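Local coordinates for protein projannalysin (Methanocaldococcus jannaschii, PDB 4JIX) that is the zymogen of jannalysin, a soluble zinc metallopeptidase of the minigluzincin type that cleaves peptide bonds once activated, at the interface of chains A and B. Coordinates in Å, arbitrary orientation; residue numbers count along the deposited sequence, not the author numbering. Chains: chain A/B, Projannalysin.

Contact 1 and contact 2 lie about 12 Å apart, measured between the centres of their C-alpha atoms, and belong to one two-fold interface. Each chain sends the end of helix 97-111 and its last residue, Ile112, against helix 62-78 of the other, so the terminus of chain B in contact 1 has its twin from chain A in contact 2. By symmetry, one Ile112 lies beside both Glu72 and His71 of the opposite chain. This exchange of termini probably keeps the zymogen inactive, although the structure alone does not prove that the pair exists in solution.

Contact 1: the interface of chains A and B. Residues chain A 39-41, 68, 72, 107, 111; chain B 108, 111-112.
B:Ile112, the C-terminal residue, sets its CG2 methyl against A:Ile40 and A:Ile68 while its terminal carboxylate meets A:Glu72, the HEXXH glutamate and general base in this family. Its CG1 lies between the backbone N and the carbonyl carbon (chi1 71°), leaving the CG2 methyl to face chain A. That methyl packs 3.5 Å from CG1 of A:Ile40, the two side chains crossing obliquely; the side chain of A:Ile68 crosses that of B:Ile112 at about a right angle, CG2 to CG2 4.1 Å. OE2 of A:Glu72 comes to 2.6 Å from O of B:Ile112, carboxylate to carboxylate, a close contact of doubtful nature. OE2 of A:Glu72 also lies 3.5 Å from CB of B:Ile112; an alanine here would remove the carboxylate beside the terminus and would probably open a gap there, leaving the chain end freer to turn. B:Leu111 uses both backbone and side chain. Its O accepts a nearly straight hydrogen bond of 2.9 Å from N of A:Ile40, the donor lying in the carbonyl plane at a C=O...N angle of 147°. A:Ala41 N, at the start of strand 41-44, adds a weak bond to the same oxygen, and CB of A:Lys39 flanks it. CB of B:Leu111 packs 4.0 Å from CG1 of A:Ile40, and its CD1 touches CD1 of A:Leu111 tip to tip at 3.7 Å. One turn back, the side chains of B:Ile108 and A:Ile107 cross at about a right angle, CD1 to CG2 3.8 Å, and extend the apolar seam. The partner's C-terminus thus occupies the ground between strand 41-44 and the HEXXH-bearing helix 62-78, probably blocking the cleft much as a bound peptide would.

Contact 2: the interface of chains A and B. Residues chain A 105, 108-109, 112; chain B 67, 71, 104.
A:Ile112 lays its side chain over the imidazole of B:His71, a zinc ligand and the first histidine of the HEXXH motif of this gluzincin-like peptidase. CG1 of A:Ile112 stands 4.0 Å above the ring plane and over its centre, while CD1 lies over the ND1-CG side of the same face, 3.5 Å from ND1. O of the terminal carboxylate of A:Ile112 lies 3.5 Å from CD2 of B:His71, on the ring side that carries NE2, the nitrogen expected to bind zinc. At the ring's edge and in its plane, OE1 of A:Gln109 faces CE1 of B:His71; the amide is turned 69° from the imidazole, so it meets the ring without stacking. CD1 of A:Ile112 also touches CE2 of B:Tyr67, one helical turn before the histidine. Further along, CD1 of A:Ile108 packs crosswise on the stem of B:Glu104, 3.7 Å from its CB, and A:Leu105 sets its CD1 obliquely against the carboxylate carbon CD. No polar bond crosses this patch; methyl groups pack on ring and chain. Behind the contacts, B:Tyr67 OH donates a 2.6 Å hydrogen bond to OE2 of B:Glu104, met on the anti side and 22° out of the carboxylate plane. B:Glu104 reaches it with an extended chain, and CG of B:Tyr67, anti to the backbone N (chi1 174°), points the ring toward B:Glu104. This link ties helix 62-78 to helix 97-111 within chain B and probably holds phenol and carboxylate in place.

Contact 1: the interface of chains A and B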
# COMPACT_ATOMS: atom_id res chain seq x y z
N LYS A 39 -7.30 0.11 -7.36
CA LYS A 39 -7.20 -0.44 -6.00
C LYS A 39 -6.48 -1.77 -5.98
O LYS A 39 -6.30 -2.41 -7.03
CB LYS A 39 -8.62 -0.70 -5.40
CG LYS A 39 -9.65 0.42 -5.48
CD LYS A 39 -9.67 1.27 -4.24
CE LYS A 39 -10.43 2.55 -4.47
NZ LYS A 39 -10.10 3.58 -3.44
N ILE A 40 -6.16 -2.26 -4.78
CA ILE A 40 -5.62 -3.60 -4.66
C ILE A 40 -6.76 -4.52 -4.14
O ILE A 40 -6.71 -5.73 -4.35
CB ILE A 40 -4.29 -3.70 -3.86
CG1 ILE A 40 -4.47 -3.33 -2.38
CG2 ILE A 40 -3.19 -2.85 -4.55
CD1 ILE A 40 -3.12 -3.51 -1.48
N ALA A 41 -7.80 -3.93 -3.51
CA ALA A 41 -8.97 -4.68 -3.04
C ALA A 41 -10.18 -3.77 -2.85
O ALA A 41 -10.05 -2.59 -2.54
CB ALA A 41 -8.66 -5.40 -1.73
N ILE A 68 -5.68 -7.63 4.21
CA ILE A 68 -6.41 -6.93 3.14
C ILE A 68 -7.85 -7.49 3.06
O ILE A 68 -8.79 -6.70 3.03
CB ILE A 68 -5.63 -7.10 1.80
CG1 ILE A 68 -4.35 -6.22 1.76
CG2 ILE A 68 -6.52 -6.81 0.58
CD1 ILE A 68 -3.30 -6.70 0.64
N GLU A 72 -11.80 -5.79 4.12
CA GLU A 72 -13.04 -5.76 3.32
C GLU A 72 -14.20 -6.49 3.97
O GLU A 72 -15.35 -6.07 3.83
CB GLU A 72 -12.80 -6.40 1.94
CG GLU A 72 -11.58 -5.90 1.20
CD GLU A 72 -11.56 -4.42 0.92
OE1 GLU A 72 -12.64 -3.79 0.96
OE2 GLU A 72 -10.45 -3.88 0.72
N ILE A 107 2.56 -3.36 3.35
CA ILE A 107 1.74 -3.24 2.13
C ILE A 107 2.23 -2.04 1.32
O ILE A 107 2.51 -2.16 0.12
CB ILE A 107 0.23 -3.15 2.48
CG1 ILE A 107 -0.26 -4.51 3.09
CG2 ILE A 107 -0.61 -2.74 1.23
CD1 ILE A 107 -1.66 -4.44 3.83
N LEU A 111 4.68 -1.55 -2.67
CA LEU A 111 4.24 -0.77 -3.83
C LEU A 111 5.06 0.49 -4.09
O LEU A 111 4.99 1.02 -5.20
CB LEU A 111 2.76 -0.39 -3.66
CG LEU A 111 1.83 -1.61 -3.40
CD1 LEU A 111 0.51 -1.17 -2.83
CD2 LEU A 111 1.62 -2.41 -4.67
N ILE B 108 -3.32 3.70 2.57
CA ILE B 108 -3.97 2.39 2.74
C ILE B 108 -5.47 2.48 2.42
O ILE B 108 -6.01 1.59 1.75
CB ILE B 108 -3.73 1.85 4.18
CG1 ILE B 108 -2.27 1.37 4.34
CG2 ILE B 108 -4.72 0.71 4.55
CD1 ILE B 108 -1.87 0.04 3.50
N LEU B 111 -6.10 2.32 -1.17
CA LEU B 111 -5.81 1.01 -1.79
C LEU B 111 -6.80 -0.08 -1.45
O LEU B 111 -7.02 -0.96 -2.28
CB LEU B 111 -4.41 0.54 -1.36
CG LEU B 111 -3.22 1.40 -1.81
CD1 LEU B 111 -1.96 0.98 -1.10
CD2 LEU B 111 -3.07 1.41 -3.31
N ILE B 112 -7.33 -0.10 -0.22
CA ILE B 112 -8.24 -1.16 0.23
C ILE B 112 -9.52 -0.57 0.84
O ILE B 112 -10.52 -1.32 0.95
CB ILE B 112 -7.52 -2.13 1.22
CG1 ILE B 112 -7.24 -1.48 2.60
CG2 ILE B 112 -6.22 -2.70 0.60
CD1 ILE B 112 -6.62 -2.45 3.68
OXT ILE B 112 -9.52 0.64 1.19

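Contact 2: the interface of chains A and B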
# COMPACT_ATOMS: atom_id res chain seq x y z
N LEU A 105 2.29 -0.74 6.76
CA LEU A 105 3.55 -0.23 6.22
C LEU A 105 4.20 -1.26 5.26
O LEU A 105 4.77 -0.87 4.24
CB LEU A 105 4.53 0.17 7.33
CG LEU A 105 5.80 0.89 6.83
CD1 LEU A 105 5.47 2.26 6.24
CD2 LEU A 105 6.84 0.96 7.92
N ILE A 108 2.35 -0.88 1.97
CA ILE A 108 2.80 0.34 1.28
C ILE A 108 4.17 0.11 0.63
O ILE A 108 4.35 0.45 -0.54
CB ILE A 108 2.83 1.55 2.28
CG1 ILE A 108 1.38 1.95 2.68
CG2 ILE A 108 3.57 2.76 1.68
CD1 ILE A 108 1.24 2.80 3.92
N GLN A 109 5.10 -0.51 1.37
CA GLN A 109 6.47 -0.70 0.90
C GLN A 109 6.62 -1.86 -0.10
O GLN A 109 7.67 -1.98 -0.73
CB GLN A 109 7.46 -0.77 2.07
CG GLN A 109 7.45 0.62 2.77
CD GLN A 109 8.40 0.87 3.93
OE1 GLN A 109 8.65 2.02 4.29
NE2 GLN A 109 8.89 -0.17 4.58
N ILE A 112 5.82 0.96 -3.09
CA ILE A 112 6.72 2.12 -3.21
C ILE A 112 8.10 1.71 -2.67
O ILE A 112 9.10 2.36 -3.04
CB ILE A 112 6.18 3.42 -2.53
CG1 ILE A 112 6.17 3.33 -0.98
CG2 ILE A 112 4.82 3.83 -3.10
CD1 ILE A 112 6.05 4.72 -0.26
OXT ILE A 112 8.17 0.77 -1.85
N TYR B 67 4.89 12.48 -0.16
CA TYR B 67 5.40 11.37 0.65
C TYR B 67 5.95 10.25 -0.24
O TYR B 67 7.01 9.71 0.06
CB TYR B 67 4.28 10.83 1.57
CG TYR B 67 4.63 9.58 2.36
CD1 TYR B 67 5.01 9.66 3.69
CD2 TYR B 67 4.54 8.32 1.78
CE1 TYR B 67 5.31 8.50 4.43
CE2 TYR B 67 4.85 7.17 2.49
CZ TYR B 67 5.20 7.26 3.83
OH TYR B 67 5.48 6.09 4.51
N HIS B 71 9.93 9.17 -0.52
CA HIS B 71 10.38 7.79 -0.24
C HIS B 71 11.44 7.34 -1.24
O HIS B 71 12.53 6.89 -0.85
CB HIS B 71 9.19 6.80 -0.29
CG HIS B 71 9.56 5.39 0.10
ND1 HIS B 71 9.15 4.85 1.31
CD2 HIS B 71 10.32 4.47 -0.54
CE1 HIS B 71 9.67 3.63 1.37
NE2 HIS B 71 10.40 3.35 0.29
N GLU B 104 0.25 7.58 5.86
CA GLU B 104 0.28 6.13 5.63
C GLU B 104 -1.11 5.53 5.73
O GLU B 104 -1.44 4.68 4.91
CB GLU B 104 1.25 5.43 6.58
CG GLU B 104 2.69 5.69 6.18
CD GLU B 104 3.74 5.60 7.28
OE1 GLU B 104 3.43 5.09 8.38
OE2 GLU B 104 4.88 6.03 7.02